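Acetyltransferase, GNAT family (Bacillus anthracis str. Sterne, PDB 3FBU) probably transfers an acetyl group from acetyl-coenzyme A to an amine of its substrate, as other GNAT-family acetyltransferases do. Local coordinates at residues His118-Cys124 with Glu159-Leu165; Val70-Val74 with Ile86-Asn91. One frame throughout, in Å; residues are numbered along the deposited sequence.

Contact 1: His118-Cys124 with Glu159-Leu165; sequences HRIIATC and EYYYAIL
Arg119 reaches along the neighbouring strand past Ala163 to Tyr161, and the two long side chains cross at about a right angle. With CG anti to the backbone N (chi1 -173°) and the chain extended as far as NE, the guanidinium is carried to the rim of the tyrosine ring, where Arg119 NH1 lies 3.6 Å from Tyr161 CE2, near the ring plane. The two planes are only 24° apart. Ile121 CG2 lies over the centre of the guanidinium, 3.5 Å above its plane, and the same methyl is 3.4 Å from Tyr161 OH. The charge of Arg119 is met by a salt bridge from NH1 to Glu143 on strand 141-152. At the root of the arginine, Leu165 lies alongside His118, its CD2 3.5 Å from His118 NE2, while His118 ND1 is hydrogen-bonded to Glu166. Arg119 and Ile121 lie on strand 119-124 and Tyr161, Ala163 and Leu165 on its antiparallel partner 155-165, in the C-terminal half of the GNAT sheet. Three hydrogen-bonded pairs, Ile120-Ile164, Ala122-Tyr162 and Cys124-Tyr160, alternate with non-hydrogen-bonded ones; Tyr162 N to Ala122 O, at 2.8 Å, is almost straight (174°). Ile120, Ala122, Tyr162 and Ile164 point to the opposite face, where helices 99-114 and 129-137 cover them. There Tyr162 OH is hydrogen-bonded to both Arg142 and Glu136, and Cys124 touches coenzyme A.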
loop_
_atom_site.group_PDB
_atom_site.type_symbol
_atom_site.label_atom_id
_atom_site.label_comp_id
_atom_site.label_asym_id
_atom_site.label_seq_id
_atom_site.Cartn_x
_atom_site.Cartn_y
_atom_site.Cartn_z
ATOM N N HIS A 118 -4.378 23.097 -22.129
ATOM C CA HIS A 118 -4.525 24.047 -21.034
ATOM C C HIS A 118 -4.533 23.410 -19.650
ATOM O O HIS A 118 -4.013 23.985 -18.651
ATOM C CB HIS A 118 -5.824 24.832 -21.202
ATOM C CG HIS A 118 -6.170 25.657 -20.006
ATOM N ND1 HIS A 118 -5.359 26.683 -19.551
ATOM C CD2 HIS A 118 -7.209 25.581 -19.136
ATOM C CE1 HIS A 118 -5.902 27.215 -18.468
ATOM N NE2 HIS A 118 -7.024 26.568 -18.195
ATOM N N ARG A 119 -5.128 22.231 -19.575
ATOM C CA ARG A 119 -5.385 21.612 -18.278
ATOM C C ARG A 119 -5.523 20.097 -18.359
ATOM O O ARG A 119 -5.991 19.632 -19.299
ATOM C CB ARG A 119 -6.658 22.204 -17.676
ATOM C CG ARG A 119 -7.018 21.799 -16.220
ATOM C CD ARG A 119 -8.168 22.691 -15.730
ATOM N NE ARG A 119 -8.765 22.322 -14.466
ATOM C CZ ARG A 119 -9.926 21.704 -14.316
ATOM N NH1 ARG A 119 -10.327 21.406 -13.134
ATOM N NH2 ARG A 119 -10.667 21.388 -15.338
ATOM N N ILE A 120 -5.079 19.369 -17.344
ATOM C CA ILE A 120 -5.208 17.917 -17.312
ATOM C C ILE A 120 -5.768 17.543 -15.923
ATOM O O ILE A 120 -5.333 18.087 -14.894
ATOM C CB ILE A 120 -3.889 17.184 -17.628
ATOM C CG1 ILE A 120 -3.392 17.520 -19.059
ATOM C CG2 ILE A 120 -4.051 15.674 -17.463
ATOM C CD1 ILE A 120 -1.902 17.103 -19.322
ATOM N N ILE A 121 -6.759 16.653 -15.916
ATOM C CA ILE A 121 -7.429 16.263 -14.690
ATOM C C ILE A 121 -7.326 14.757 -14.518
ATOM O O ILE A 121 -7.056 14.013 -15.480
ATOM C CB ILE A 121 -8.931 16.721 -14.688
ATOM C CG1 ILE A 121 -9.799 15.916 -15.684
ATOM C CG2 ILE A 121 -9.026 18.269 -14.937
ATOM C CD1 ILE A 121 -10.448 14.625 -15.075
ATOM N N ALA A 122 -7.588 14.322 -13.299
ATOM C CA ALA A 122 -7.641 12.909 -12.947
ATOM C C ALA A 122 -8.597 12.737 -11.759
ATOM O O ALA A 122 -8.801 13.666 -10.951
ATOM C CB ALA A 122 -6.252 12.332 -12.621
ATOM N N THR A 123 -9.178 11.547 -11.650
ATOM C CA THR A 123 -10.057 11.245 -10.537
ATOM C C THR A 123 -9.699 9.897 -9.943
ATOM O O THR A 123 -9.100 9.038 -10.628
ATOM C CB THR A 123 -11.548 11.176 -10.944
ATOM O OG1 THR A 123 -11.740 10.143 -11.902
ATOM C CG2 THR A 123 -11.998 12.492 -11.529
ATOM N N CYS A 124 -10.037 9.733 -8.681
ATOM C CA CYS A 124 -9.962 8.410 -8.069
ATOM C C CYS A 124 -10.743 8.342 -6.769
ATOM O O CYS A 124 -11.151 9.352 -6.213
ATOM C CB CYS A 124 -8.524 7.994 -7.822
ATOM S SG CYS A 124 -7.767 8.870 -6.497
ATOM N N GLU A 159 -15.298 10.396 -4.842
ATOM C CA GLU A 159 -14.264 10.625 -5.828
ATOM C C GLU A 159 -13.439 11.821 -5.400
ATOM O O GLU A 159 -14.012 12.851 -5.051
ATOM C CB GLU A 159 -14.937 10.894 -7.171
ATOM C CG GLU A 159 -14.080 11.088 -8.333
ATOM C CD GLU A 159 -14.910 11.297 -9.604
ATOM O OE1 GLU A 159 -16.162 11.318 -9.508
ATOM O OE2 GLU A 159 -14.320 11.390 -10.686
ATOM N N TYR A 160 -12.115 11.696 -5.457
ATOM C CA TYR A 160 -11.232 12.872 -5.447
ATOM C C TYR A 160 -11.003 13.324 -6.864
ATOM O O TYR A 160 -10.860 12.498 -7.761
ATOM C CB TYR A 160 -9.862 12.529 -4.885
ATOM C CG TYR A 160 -9.735 12.354 -3.387
ATOM C CD1 TYR A 160 -10.520 13.051 -2.492
ATOM C CD2 TYR A 160 -8.738 11.529 -2.878
ATOM C CE1 TYR A 160 -10.357 12.893 -1.116
ATOM C CE2 TYR A 160 -8.550 11.389 -1.529
ATOM C CZ TYR A 160 -9.364 12.056 -0.651
ATOM O OH TYR A 160 -9.157 11.895 0.700
ATOM N N TYR A 161 -10.916 14.638 -7.052
ATOM C CA TYR A 161 -10.655 15.231 -8.336
ATOM C C TYR A 161 -9.386 16.088 -8.236
ATOM O O TYR A 161 -9.305 17.004 -7.409
ATOM C CB TYR A 161 -11.839 16.108 -8.667
ATOM C CG TYR A 161 -11.927 16.649 -10.040
ATOM C CD1 TYR A 161 -12.876 16.175 -10.942
ATOM C CD2 TYR A 161 -11.090 17.712 -10.448
ATOM C CE1 TYR A 161 -12.989 16.746 -12.199
ATOM C CE2 TYR A 161 -11.196 18.261 -11.688
ATOM C CZ TYR A 161 -12.154 17.777 -12.559
ATOM O OH TYR A 161 -12.222 18.373 -13.804
ATOM N N TYR A 162 -8.426 15.753 -9.068
ATOM C CA TYR A 162 -7.147 16.451 -9.155
ATOM C C TYR A 162 -6.989 17.141 -10.493
ATOM O O TYR A 162 -7.548 16.695 -11.508
ATOM C CB TYR A 162 -6.002 15.444 -8.980
ATOM C CG TYR A 162 -5.716 15.051 -7.565
ATOM C CD1 TYR A 162 -6.553 14.173 -6.893
ATOM C CD2 TYR A 162 -4.627 15.586 -6.863
ATOM C CE1 TYR A 162 -6.295 13.811 -5.608
ATOM C CE2 TYR A 162 -4.376 15.215 -5.561
ATOM C CZ TYR A 162 -5.223 14.329 -4.940
ATOM O OH TYR A 162 -5.038 13.917 -3.639
ATOM N N ALA A 163 -6.198 18.225 -10.523
ATOM C CA ALA A 163 -5.963 18.951 -11.752
ATOM C C ALA A 163 -4.573 19.585 -11.766
ATOM O O ALA A 163 -4.001 19.909 -10.709
ATOM C CB ALA A 163 -7.018 20.044 -11.960
ATOM N N ILE A 164 -4.078 19.776 -12.978
ATOM C CA ILE A 164 -2.858 20.563 -13.197
ATOM C C ILE A 164 -3.032 21.447 -14.409
ATOM O O ILE A 164 -3.642 21.054 -15.418
ATOM C CB ILE A 164 -1.625 19.655 -13.273
ATOM C CG1 ILE A 164 -0.329 20.480 -13.287
ATOM C CG2 ILE A 164 -1.691 18.689 -14.519
ATOM C CD1 ILE A 164 0.963 19.590 -13.118
ATOM N N LEU A 165 -2.499 22.663 -14.293
ATOM C CA LEU A 165 -2.590 23.675 -15.330
ATOM C C LEU A 165 -1.270 23.845 -16.100
ATOM O O LEU A 165 -0.203 23.523 -15.574
ATOM C CB LEU A 165 -2.987 24.993 -14.707
ATOM C CG LEU A 165 -4.442 25.131 -14.233
ATOM C CD1 LEU A 165 -4.592 26.285 -13.263
ATOM C CD2 LEU A 165 -5.370 25.303 -15.435
#

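Contact 2: Val70-Val74 with Ile86-Asn91; sequences VGHIV and IGWVFN. With COA (coenzyme A), chain C.
Phe90 lies against Gly71 across the hairpin, and its side chain can be followed outward between strand 70-74 and the cofactor. Phe90 CB is 3.7 Å from Val70 O and equally near O9P of coenzyme A. With CG anti to the carbonyl carbon (chi1 -83°), the ring folds back over the partner strand, bringing Phe90 CD2 to 3.4 Å from Val70 O. Beyond it CE2 meets the methyl Val70 CG2; across the ring from CD2, Phe90 CD1 comes obliquely to 3.7 Å from the methyl CDP of coenzyme A, while CE1 nears His72 O. Gly71 CA sits over one face in a CH-pi contact, 4.1 Å from the centroid of the Phe90 ring, and only 3.9 Å from Phe90 CA. Phe90 N turns away from strand 70-74 to donate a hydrogen bond to O9P of coenzyme A at 2.8 Å, and Trp88 O accepts one from N4P of coenzyme A at 2.9 Å. The pantetheine thus pairs with the strand edge much as another strand would, as is characteristic of GNAT enzymes. On the sheet face opposite Phe90, His72 and Val89 run side by side, with His72 ND1 hydrogen-bonded to Tyr24 OH. The two strands lie mid-sheet: strand 58-63 flanks 70-74, helix 99-114 covers Ile73, Trp88 and Phe90, and helix 18-25 packs on Val89 and Asn91.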
loop_
_atom_site.group_PDB
_atom_site.type_symbol
_atom_site.label_atom_id
_atom_site.label_comp_id
_atom_site.label_asym_id
_atom_site.label_seq_id
_atom_site.Cartn_x
_atom_site.Cartn_y
_atom_site.Cartn_z
ATOM N N VAL A 70 4.644 -2.995 -18.923
ATOM C CA VAL A 70 4.386 -3.025 -17.512
ATOM C C VAL A 70 3.064 -2.358 -17.135
ATOM O O VAL A 70 2.634 -2.433 -15.994
ATOM C CB VAL A 70 5.563 -2.377 -16.740
ATOM C CG1 VAL A 70 6.846 -3.205 -17.000
ATOM C CG2 VAL A 70 5.775 -0.899 -17.124
ATOM N N GLY A 71 2.426 -1.701 -18.092
ATOM C CA GLY A 71 1.137 -1.072 -17.816
ATOM C C GLY A 71 0.706 -0.193 -18.961
ATOM O O GLY A 71 1.274 -0.238 -20.052
ATOM N N HIS A 72 -0.356 0.569 -18.735
ATOM C CA HIS A 72 -0.761 1.565 -19.702
ATOM C C HIS A 72 -1.211 2.880 -19.044
ATOM O O HIS A 72 -1.634 2.931 -17.874
ATOM C CB HIS A 72 -1.817 1.004 -20.683
ATOM C CG HIS A 72 -3.175 0.757 -20.086
ATOM N ND1 HIS A 72 -3.564 -0.482 -19.613
ATOM C CD2 HIS A 72 -4.250 1.576 -19.919
ATOM C CE1 HIS A 72 -4.803 -0.413 -19.160
ATOM N NE2 HIS A 72 -5.244 0.823 -19.325
ATOM N N ILE A 73 -1.032 3.942 -19.816
ATOM C CA ILE A 73 -1.513 5.274 -19.477
ATOM C C ILE A 73 -2.816 5.540 -20.225
ATOM O O ILE A 73 -2.931 5.286 -21.448
ATOM C CB ILE A 73 -0.453 6.354 -19.858
ATOM C CG1 ILE A 73 0.747 6.319 -18.886
ATOM C CG2 ILE A 73 -1.099 7.747 -19.937
ATOM C CD1 ILE A 73 0.474 6.805 -17.454
ATOM N N VAL A 74 -3.784 6.054 -19.472
ATOM C CA VAL A 74 -5.040 6.544 -20.002
ATOM C C VAL A 74 -4.847 8.039 -20.276
ATOM O O VAL A 74 -4.424 8.775 -19.395
ATOM C CB VAL A 74 -6.186 6.313 -19.007
ATOM C CG1 VAL A 74 -7.517 6.676 -19.618
ATOM C CG2 VAL A 74 -6.221 4.843 -18.513
ATOM N N ILE A 86 -6.264 12.049 -17.452
ATOM C CA ILE A 86 -5.156 11.078 -17.370
ATOM C C ILE A 86 -5.479 10.038 -16.287
ATOM O O ILE A 86 -6.146 10.331 -15.289
ATOM C CB ILE A 86 -3.781 11.795 -17.097
ATOM C CG1 ILE A 86 -2.548 10.867 -17.319
ATOM C CG2 ILE A 86 -3.769 12.425 -15.687
ATOM C CD1 ILE A 86 -1.187 11.641 -17.355
ATOM N N GLY A 87 -4.935 8.837 -16.494
ATOM C CA GLY A 87 -5.057 7.722 -15.597
ATOM C C GLY A 87 -3.998 6.696 -15.926
ATOM O O GLY A 87 -3.169 6.910 -16.823
ATOM N N TRP A 88 -4.069 5.552 -15.250
ATOM C CA TRP A 88 -2.967 4.590 -15.281
ATOM C C TRP A 88 -3.441 3.267 -14.727
ATOM O O TRP A 88 -4.170 3.251 -13.757
ATOM C CB TRP A 88 -1.801 5.115 -14.422
ATOM C CG TRP A 88 -2.239 5.969 -13.276
ATOM C CD1 TRP A 88 -2.806 5.568 -12.101
ATOM C CD2 TRP A 88 -2.175 7.389 -13.221
ATOM N NE1 TRP A 88 -3.092 6.666 -11.305
ATOM C CE2 TRP A 88 -2.710 7.796 -11.970
ATOM C CE3 TRP A 88 -1.724 8.364 -14.109
ATOM C CZ2 TRP A 88 -2.821 9.126 -11.611
ATOM C CZ3 TRP A 88 -1.827 9.675 -13.746
ATOM C CH2 TRP A 88 -2.354 10.051 -12.510
ATOM N N VAL A 89 -3.005 2.163 -15.340
ATOM C CA VAL A 89 -3.246 0.815 -14.831
ATOM C C VAL A 89 -1.966 0.012 -15.107
ATOM O O VAL A 89 -1.512 -0.054 -16.258
ATOM C CB VAL A 89 -4.433 0.118 -15.534
ATOM C CG1 VAL A 89 -4.711 -1.263 -14.888
ATOM C CG2 VAL A 89 -5.734 1.057 -15.567
ATOM N N PHE A 90 -1.400 -0.561 -14.044
ATOM C CA PHE A 90 -0.085 -1.193 -14.113
ATOM C C PHE A 90 -0.147 -2.611 -13.568
ATOM O O PHE A 90 -1.087 -2.994 -12.864
ATOM C CB PHE A 90 0.973 -0.358 -13.365
ATOM C CG PHE A 90 1.537 0.757 -14.188
ATOM C CD1 PHE A 90 0.754 1.846 -14.520
ATOM C CD2 PHE A 90 2.826 0.722 -14.634
ATOM C CE1 PHE A 90 1.247 2.840 -15.294
ATOM C CE2 PHE A 90 3.325 1.728 -15.394
ATOM C CZ PHE A 90 2.539 2.796 -15.726
ATOM N N ASN A 91 0.840 -3.387 -13.979
ATOM C CA ASN A 91 1.041 -4.756 -13.567
ATOM C C ASN A 91 1.651 -4.755 -12.173
ATOM O O ASN A 91 2.719 -4.150 -11.975
ATOM C CB ASN A 91 1.984 -5.445 -14.569
ATOM C CG ASN A 91 2.161 -6.932 -14.309
ATOM O OD1 ASN A 91 2.235 -7.384 -13.165
ATOM N ND2 ASN A 91 2.246 -7.708 -15.392
HETATM N N1A COA C . -0.517 3.155 1.029
HETATM C C2A COA C . 0.129 4.360 0.923
HETATM N N3A COA C . 0.954 4.609 -0.142
HETATM C C4A COA C . 1.112 3.648 -1.092
HETATM C C5A COA C . 0.466 2.427 -1.006
HETATM C C6A COA C . -0.383 2.181 0.071
HETATM N N6A COA C . -1.048 1.029 0.178
HETATM N N7A COA C . 0.817 1.700 -2.075
HETATM C C8A COA C . 1.675 2.414 -2.832
HETATM N N9A COA C . 1.871 3.628 -2.224
HETATM C C1B COA C . 2.596 4.803 -2.724
HETATM C C2B COA C . 4.064 4.516 -3.047
HETATM O O2B COA C . 4.889 4.575 -1.889
HETATM C C3B COA C . 4.326 5.630 -4.037
HETATM O O3B COA C . 4.601 6.846 -3.361
HETATM P P3B COA C . 6.095 7.345 -2.979
HETATM O O7A COA C . 6.082 8.785 -2.581
HETATM O O8A COA C . 6.593 6.456 -1.870
HETATM O O9A COA C . 6.932 7.167 -4.227
HETATM C C4B COA C . 2.997 5.758 -4.798
HETATM O O4B COA C . 2.010 5.263 -3.935
HETATM C C5B COA C . 2.968 4.947 -6.088
HETATM O O5B COA C . 3.853 5.574 -6.996
HETATM P P1A COA C . 4.439 4.772 -8.250
HETATM O O1A COA C . 5.514 3.813 -7.768
HETATM O O2A COA C . 4.917 5.732 -9.266
HETATM O O3A COA C . 3.128 4.016 -8.789
HETATM P P2A COA C . 3.052 2.504 -9.348
HETATM O O4A COA C . 4.060 2.340 -10.460
HETATM O O5A COA C . 3.191 1.535 -8.170
HETATM O O6A COA C . 1.536 2.483 -9.911
HETATM C CBP COA C . -0.847 2.566 -9.796
HETATM C CCP COA C . 0.463 3.125 -9.240
HETATM C CDP COA C . -0.760 2.748 -11.322
HETATM C CEP COA C . -1.934 3.416 -9.135
HETATM C CAP COA C . -0.988 1.069 -9.410
HETATM O OAP COA C . -1.141 0.907 -8.008
HETATM C C9P COA C . -2.180 0.411 -10.037
HETATM O O9P COA C . -2.129 0.012 -11.351
HETATM N N8P COA C . -3.321 0.298 -9.350
HETATM C C7P COA C . -4.442 -0.488 -9.862
HETATM C C6P COA C . -5.209 0.213 -10.970
HETATM C C5P COA C . -5.819 1.528 -10.488
HETATM O O5P COA C . -6.534 1.606 -9.463
HETATM N N4P COA C . -5.572 2.569 -11.256
HETATM C C3P COA C . -5.976 3.926 -10.864
HETATM C C2P COA C . -7.422 4.257 -11.158
HETATM S S1P COA C . -7.759 6.012 -10.820
#

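From the N terminus, the chain first enters contact 2, where strands 68-79 and 83-90 form a hairpin around a short loop. It then runs through helix 99-114 into strand 119-124, and contact 1 closes a longer loop containing helix 129-137 and strand 141-152 when strand 155-165 returns. The two closures are in series, neither nested nor crossed. They nonetheless meet within one sheet, since 83-90 and 119-124 are neighbouring parallel strands: Ile121 O lies 2.9 Å from Ile86 N, a probable hydrogen bond, and Ile120 packs on Ile86. Toward their C-terminal ends these two strands diverge, and the pantetheine of coenzyme A lies between them.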